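Local atomic coordinates of CDP-glucose 4,6-dehydratase (Salmonella enterica subsp. enterica serovar Typhi, PDB entry 1WVG), a protein that catalyses the NAD(+)-dependent dehydration of CDP-D-glucose to CDP-4-dehydro-6-deoxy-D-glucose, an early step toward CDP-3,6-dideoxy-D-mannose for the lipopolysaccharide O-antigen. Residues L322-T325 / L326-V330; I211-S214 / F215-Q219; K331-K334 / A335-R338. All coordinates share one frame; numbering follows the deposited sequence.

Contact 1. Residues L322-T325 / L326-V330; sequences LTET and LSRIV
The amides of Leu326, Ser327, Arg328 and Ile329 donate in turn to the carbonyls of Leu322, Thr323, Glu324 and Thr325, an unbroken i to i+4 ladder that marks the first turns of the alpha-helix 322-337. Leu326 N to Leu322 O is the shortest rung at 2.7 Å, with an almost straight N-H...O angle of 177°. The helix is amphipathic. On its buried side Leu322 and Leu326 point the same way, one turn apart, and CD1 of Leu322 meets CG of Leu326 at 4.0 Å. Leu322 carries its CG trans to the backbone N (chi1 -178°), which sends the branch along the helix toward the next turn. Leu326 and Ile329 both pack on Ile197 of strand 187-197 and on Ile208 of helix 207-216, while Leu322 and Leu326 also reach helix 272-283, so this face joins the helix to the Rossmann sheet and to two neighbouring helices.

The more exposed side holds an i to i+4 salt bridge between Glu324 and Arg328. Glu324 bends at chi2 and brings its carboxylate alongside the CD-NE end of the arginine, crossing it obliquely, the two flat groups being turned 44° apart. NH1 of Arg328 forms salt bridges with Glu349 and Asp352, and the guanidinium makes a cation-pi contact with Trp320. With carboxylates at both NE and NH1, the rotation of the guanidinium is fixed. Across this helical turn the carboxylate uses Glu324 OE1, 2.8 Å from NE of Arg328, while Glu324 OE2 lies in the guanidinium plane, 3.3 Å from the same NE.

Contact 2. Residues I211-S214 / F215-Q219; sequences ILRS and FENNQ
Ile211 and Phe215 form the tightly packed side of this contact, lying side by side one helical turn apart. CG2 of Ile211 sits over the face of the Phe215 ring, 3.8 Å from the ring centroid and 14° off its normal, a CH-pi contact displaced toward CE2, the nearest ring atom at 3.7 Å. In Ile211 that methyl is trans to the backbone N, the position from which it extends over the ring. Trp283 also meets this ring, and Val221 of strand 221-223 touches Ile211, Ser214 and Phe215.

The stretch is the C-terminal end of helix 207-216. The last regular i to i+4 bond runs from Asn217 N to Arg213 O at 3.2 Å, and Asn217 is the first residue to leave helical phi/psi. Asn218 is left-handed, and the chain folds back in a Schellman motif: Gln219 N donates to Ser214 O at 2.8 Å, the 6→1 bond, and Asn218 N makes a weak 5→2 bond to Phe215 O.

The solvent side is looser and largely polar. The Arg213 chain bends at chi2, carrying its guanidinium past the helix end to Gln219, though its exact placement is less sure, since CZ lies too near Asn217 ND2 in the model. Arg213 NH1 donates to Gln219 OE1 at a very short 2.5 Å, on a lone pair in the carbonyl plane. The bond is bent (142° at the hydrogen), and OE1 stands 23° out of the guanidinium plane; a second bond, from Arg213 NH2 to the same Gln219 OE1 at 3.2 Å, is weak.

Contact 3. Residues K331-K334 / A335-R338; sequences KWHK and AWIR
Helix 322-337 ends in this contact, where the three aromatic side chains of its last turns, Trp332, His333 and Trp336, gather into a cluster. Trp332 and Trp336 are one turn apart. Their rings are near parallel, at 21°, yet slid past each other, with the Trp332 six-membered ring and the Trp336 five-membered ring 5.7 Å apart at their centroids. Overlap is therefore slight, and the nearest approach of the two side chains is CZ3 of Trp332 to CB of Trp336 at 4.0 Å. His333 and Trp336 lie side by side with planes 49° apart, an oblique pairing: CE3 of Trp336 stands over one face of the imidazole, offset toward its rim, and is 3.8 Å from CE1 of His333. Trp332 and Trp336 both hold CG trans to the backbone N; these matching torsions, together with the i to i+4 spacing that stacks the two residues along the helix, send both rings out on the same side.

The cluster lies where the C-terminal part of the helix meets helix 342-355, through Met342 against both tryptophans, and helix 207-216, through Leu212 and Glu216 against His333. NE1 of Trp332 is hydrogen-bonded to Ser346, and Trp202 meets Trp336 edge-to-face. At the CD2 end of the same imidazole face, CD1 of Ile337 comes obliquely within 3.7 Å of CD2 of His333.

The backbone keeps its helical pattern, Ala335 N bonding to Lys331 O, Trp336 N to Trp332 O and Ile337 N to His333 O. The extended Lys334 chain carries NZ to the carbonyl of Trp283 and also makes a cation-pi contact with that indole. Arg338, poorly ordered, bends at chi3 and reaches Glu340 through a salt bridge from NH2.

Overall arrangement
Contacts 1 and 3 are successive parts of helix 322-337, their centres about 13 Å apart, and contact 2 ends helix 207-216, which packs against both. Ile329 CG2 of contact 1 meets Leu212 CD1 at 3.8 Å, and the same Leu212 CD1 lies 3.5 Å from His333 ND1 of contact 3. Farther along, Glu216 CG approaches Ile337 CD1 at 3.3 Å. Contact 2 comes closer to the nucleotide sugar than contact 1 does: the Ile211 side chain is about 6 Å from the bound CDP-xylose, against about 11 Å for Ile329. The side chains of Leu212, Ile329 and Trp332 are each about 13 Å from the ADP-ribose.

Contact 1. Residues L322-T325 / L326-V330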
# COMPACT_ATOMS: atom_id res chain seq x y z
N LEU A 322 -25.00 6.58 -19.83
CA LEU A 322 -24.60 7.95 -20.04
C LEU A 322 -25.41 8.59 -21.17
O LEU A 322 -25.95 9.70 -21.13
CB LEU A 322 -23.08 8.00 -20.30
CG LEU A 322 -22.59 9.42 -20.49
CD1 LEU A 322 -23.17 10.27 -19.36
CD2 LEU A 322 -21.08 9.51 -20.44
N THR A 323 -25.48 7.88 -22.26
CA THR A 323 -26.21 8.47 -23.33
C THR A 323 -27.69 8.69 -23.02
O THR A 323 -28.29 9.72 -23.34
CB THR A 323 -25.98 7.65 -24.60
OG1 THR A 323 -24.58 7.53 -24.74
CG2 THR A 323 -26.56 8.38 -25.80
N GLU A 324 -28.28 7.67 -22.42
CA GLU A 324 -29.68 7.74 -22.08
C GLU A 324 -29.86 8.88 -21.11
O GLU A 324 -30.74 9.75 -21.23
CB GLU A 324 -30.09 6.39 -21.46
CG GLU A 324 -31.00 6.57 -20.24
CD GLU A 324 -32.45 6.55 -20.62
OE1 GLU A 324 -33.02 7.50 -21.15
OE2 GLU A 324 -33.04 5.42 -20.30
N THR A 325 -28.96 8.87 -20.15
CA THR A 325 -28.94 9.90 -19.18
C THR A 325 -28.90 11.29 -19.88
O THR A 325 -29.79 12.10 -19.69
CB THR A 325 -27.80 9.57 -18.20
OG1 THR A 325 -28.25 8.50 -17.37
CG2 THR A 325 -27.38 10.79 -17.39
N LEU A 326 -27.90 11.56 -20.74
CA LEU A 326 -27.81 12.84 -21.44
C LEU A 326 -29.09 13.17 -22.19
O LEU A 326 -29.59 14.30 -22.24
CB LEU A 326 -26.61 12.80 -22.38
CG LEU A 326 -25.30 12.87 -21.61
CD1 LEU A 326 -24.16 12.96 -22.60
CD2 LEU A 326 -25.28 14.08 -20.66
N SER A 327 -29.66 12.15 -22.76
CA SER A 327 -30.86 12.37 -23.49
C SER A 327 -31.99 12.89 -22.61
O SER A 327 -32.69 13.84 -22.94
CB SER A 327 -31.25 11.12 -24.22
OG SER A 327 -32.57 11.32 -24.67
N ARG A 328 -32.14 12.25 -21.46
CA ARG A 328 -33.15 12.61 -20.48
C ARG A 328 -32.94 13.99 -19.91
O ARG A 328 -33.92 14.67 -19.65
CB ARG A 328 -33.19 11.61 -19.33
CG ARG A 328 -33.96 10.36 -19.71
CD ARG A 328 -33.75 9.23 -18.71
NE ARG A 328 -34.59 8.04 -18.95
CZ ARG A 328 -35.94 7.98 -18.78
NH1 ARG A 328 -36.66 9.01 -18.36
NH2 ARG A 328 -36.57 6.83 -19.02
N ILE A 329 -31.69 14.41 -19.71
CA ILE A 329 -31.44 15.76 -19.18
C ILE A 329 -31.95 16.83 -20.13
O ILE A 329 -32.47 17.89 -19.73
CB ILE A 329 -29.95 15.99 -19.01
CG1 ILE A 329 -29.48 15.16 -17.85
CG2 ILE A 329 -29.56 17.43 -18.72
CD1 ILE A 329 -27.97 15.32 -17.67
N VAL A 330 -31.74 16.54 -21.42
CA VAL A 330 -32.13 17.42 -22.51
C VAL A 330 -33.63 17.58 -22.59
O VAL A 330 -34.19 18.65 -22.65
CB VAL A 330 -31.65 16.81 -23.81
CG1 VAL A 330 -32.58 17.32 -24.91
CG2 VAL A 330 -30.19 17.23 -24.04

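Contact 2. Residues I211-S214 / F215-Q219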
# COMPACT_ATOMS: atom_id res chain seq x y z
N ILE A 211 -23.48 23.97 -19.62
CA ILE A 211 -23.81 23.66 -20.98
C ILE A 211 -25.22 24.04 -21.32
O ILE A 211 -25.48 24.63 -22.37
CB ILE A 211 -23.66 22.19 -21.23
CG1 ILE A 211 -22.18 21.82 -21.39
CG2 ILE A 211 -24.42 21.91 -22.49
CD1 ILE A 211 -21.94 20.30 -21.29
N LEU A 212 -26.12 23.69 -20.42
CA LEU A 212 -27.54 23.96 -20.62
C LEU A 212 -27.88 25.45 -20.72
O LEU A 212 -28.74 25.87 -21.47
CB LEU A 212 -28.37 23.32 -19.48
CG LEU A 212 -28.55 21.80 -19.63
CD1 LEU A 212 -29.37 21.18 -18.48
CD2 LEU A 212 -29.20 21.52 -20.97
N ARG A 213 -27.18 26.25 -19.94
CA ARG A 213 -27.38 27.68 -19.88
C ARG A 213 -26.97 28.35 -21.19
O ARG A 213 -27.70 29.21 -21.69
CB ARG A 213 -26.66 28.26 -18.66
CG ARG A 213 -26.79 29.77 -18.51
CD ARG A 213 -25.81 30.54 -19.39
NE ARG A 213 -26.22 31.93 -19.67
CZ ARG A 213 -26.00 32.57 -20.83
NH1 ARG A 213 -25.39 32.01 -21.88
NH2 ARG A 213 -26.43 33.84 -20.94
N SER A 214 -25.80 27.96 -21.72
CA SER A 214 -25.28 28.47 -22.99
C SER A 214 -26.18 28.08 -24.13
O SER A 214 -26.60 28.88 -24.95
CB SER A 214 -23.93 27.88 -23.27
OG SER A 214 -23.07 28.20 -22.18
N PHE A 215 -26.49 26.81 -24.17
CA PHE A 215 -27.36 26.38 -25.23
C PHE A 215 -28.64 27.17 -25.30
O PHE A 215 -29.08 27.64 -26.35
CB PHE A 215 -27.66 24.89 -25.12
CG PHE A 215 -26.44 24.10 -25.54
CD1 PHE A 215 -25.21 24.72 -25.73
CD2 PHE A 215 -26.52 22.72 -25.74
CE1 PHE A 215 -24.06 24.02 -26.10
CE2 PHE A 215 -25.38 22.00 -26.11
CZ PHE A 215 -24.15 22.64 -26.30
N GLU A 216 -29.25 27.25 -24.13
CA GLU A 216 -30.51 27.93 -23.92
C GLU A 216 -30.52 29.30 -24.57
O GLU A 216 -31.44 29.63 -25.30
CB GLU A 216 -30.63 28.16 -22.42
CG GLU A 216 -31.78 27.41 -21.73
CD GLU A 216 -32.09 28.11 -20.44
OE1 GLU A 216 -31.28 28.22 -19.52
OE2 GLU A 216 -33.30 28.66 -20.44
N ASN A 217 -29.47 30.05 -24.22
CA ASN A 217 -29.22 31.41 -24.66
C ASN A 217 -28.37 31.47 -25.89
O ASN A 217 -27.50 32.31 -25.97
CB ASN A 217 -28.51 32.27 -23.59
CG ASN A 217 -29.38 32.45 -22.36
OD1 ASN A 217 -30.61 32.28 -22.40
ND2 ASN A 217 -28.75 32.79 -21.24
N ASN A 218 -28.65 30.58 -26.82
CA ASN A 218 -27.93 30.49 -28.09
C ASN A 218 -26.51 31.00 -28.06
O ASN A 218 -26.09 31.73 -28.96
CB ASN A 218 -28.73 31.01 -29.30
CG ASN A 218 -30.11 30.39 -29.36
OD1 ASN A 218 -30.29 29.27 -29.91
ND2 ASN A 218 -31.08 31.09 -28.74
N GLN A 219 -25.77 30.60 -27.03
CA GLN A 219 -24.38 30.98 -26.87
C GLN A 219 -23.55 29.70 -26.85
O GLN A 219 -24.12 28.61 -26.67
CB GLN A 219 -24.17 31.76 -25.57
CG GLN A 219 -24.68 33.19 -25.67
CD GLN A 219 -24.15 34.09 -24.57
OE1 GLN A 219 -24.30 33.74 -23.38
NE2 GLN A 219 -23.59 35.23 -24.96

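Contact 3. Residues K331-K334 / A335-R338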
# COMPACT_ATOMS: atom_id res chain seq x y z
N LYS A 331 -34.27 16.45 -22.59
CA LYS A 331 -35.69 16.44 -22.63
C LYS A 331 -36.20 17.24 -21.48
O LYS A 331 -37.07 18.07 -21.67
CB LYS A 331 -36.18 15.02 -22.52
CG LYS A 331 -36.30 14.43 -23.91
CD LYS A 331 -36.70 12.97 -23.98
CE LYS A 331 -36.25 12.35 -25.30
NZ LYS A 331 -36.40 10.88 -25.34
N TRP A 332 -35.66 16.98 -20.30
CA TRP A 332 -36.13 17.67 -19.10
C TRP A 332 -35.97 19.17 -19.20
O TRP A 332 -36.89 19.95 -18.94
CB TRP A 332 -35.51 17.13 -17.78
CG TRP A 332 -36.15 17.56 -16.47
CD1 TRP A 332 -36.95 16.79 -15.62
CD2 TRP A 332 -36.01 18.83 -15.81
NE1 TRP A 332 -37.31 17.50 -14.48
CE2 TRP A 332 -36.74 18.75 -14.58
CE3 TRP A 332 -35.37 20.02 -16.16
CZ2 TRP A 332 -36.84 19.85 -13.75
CZ3 TRP A 332 -35.45 21.08 -15.30
CH2 TRP A 332 -36.17 21.00 -14.12
N HIS A 333 -34.79 19.58 -19.59
CA HIS A 333 -34.51 20.99 -19.69
C HIS A 333 -35.47 21.73 -20.63
O HIS A 333 -36.00 22.80 -20.31
CB HIS A 333 -33.05 21.24 -20.04
CG HIS A 333 -32.63 22.59 -19.61
ND1 HIS A 333 -32.45 22.89 -18.27
CD2 HIS A 333 -32.34 23.69 -20.37
CE1 HIS A 333 -32.05 24.17 -18.23
NE2 HIS A 333 -31.97 24.67 -19.48
N LYS A 334 -35.68 21.14 -21.80
CA LYS A 334 -36.56 21.71 -22.79
C LYS A 334 -38.00 21.80 -22.30
O LYS A 334 -38.64 22.84 -22.44
CB LYS A 334 -36.41 20.99 -24.12
CG LYS A 334 -35.05 21.24 -24.74
CD LYS A 334 -34.89 20.66 -26.15
CE LYS A 334 -33.67 21.20 -26.89
NZ LYS A 334 -33.63 20.82 -28.31
N ALA A 335 -38.51 20.71 -21.72
CA ALA A 335 -39.88 20.73 -21.22
C ALA A 335 -40.11 21.91 -20.29
O ALA A 335 -41.12 22.61 -20.33
CB ALA A 335 -40.19 19.43 -20.51
N TRP A 336 -39.11 22.11 -19.45
CA TRP A 336 -39.13 23.16 -18.49
C TRP A 336 -39.26 24.46 -19.22
O TRP A 336 -40.06 25.34 -18.90
CB TRP A 336 -37.76 23.17 -17.78
CG TRP A 336 -37.64 24.36 -16.89
CD1 TRP A 336 -38.51 24.66 -15.89
CD2 TRP A 336 -36.67 25.42 -16.92
NE1 TRP A 336 -38.13 25.81 -15.27
CE2 TRP A 336 -37.00 26.31 -15.88
CE3 TRP A 336 -35.54 25.68 -17.70
CZ2 TRP A 336 -36.27 27.48 -15.63
CZ3 TRP A 336 -34.81 26.82 -17.45
CH2 TRP A 336 -35.17 27.70 -16.42
N ILE A 337 -38.40 24.54 -20.21
CA ILE A 337 -38.29 25.69 -21.08
C ILE A 337 -39.61 26.11 -21.73
O ILE A 337 -39.96 27.31 -21.73
CB ILE A 337 -37.16 25.48 -22.07
CG1 ILE A 337 -35.93 26.25 -21.61
CG2 ILE A 337 -37.61 25.86 -23.48
CD1 ILE A 337 -34.66 25.81 -22.34
N ARG A 338 -40.33 25.12 -22.25
CA ARG A 338 -41.61 25.30 -22.89
C ARG A 338 -42.68 25.51 -21.87
O ARG A 338 -43.86 25.57 -22.21
CB ARG A 338 -42.07 24.08 -23.67
CG ARG A 338 -40.97 23.15 -24.10
CD ARG A 338 -41.51 22.08 -25.04
NE ARG A 338 -42.07 20.93 -24.33
CZ ARG A 338 -41.44 19.75 -24.31
NH1 ARG A 338 -40.27 19.55 -24.92
NH2 ARG A 338 -41.98 18.72 -23.64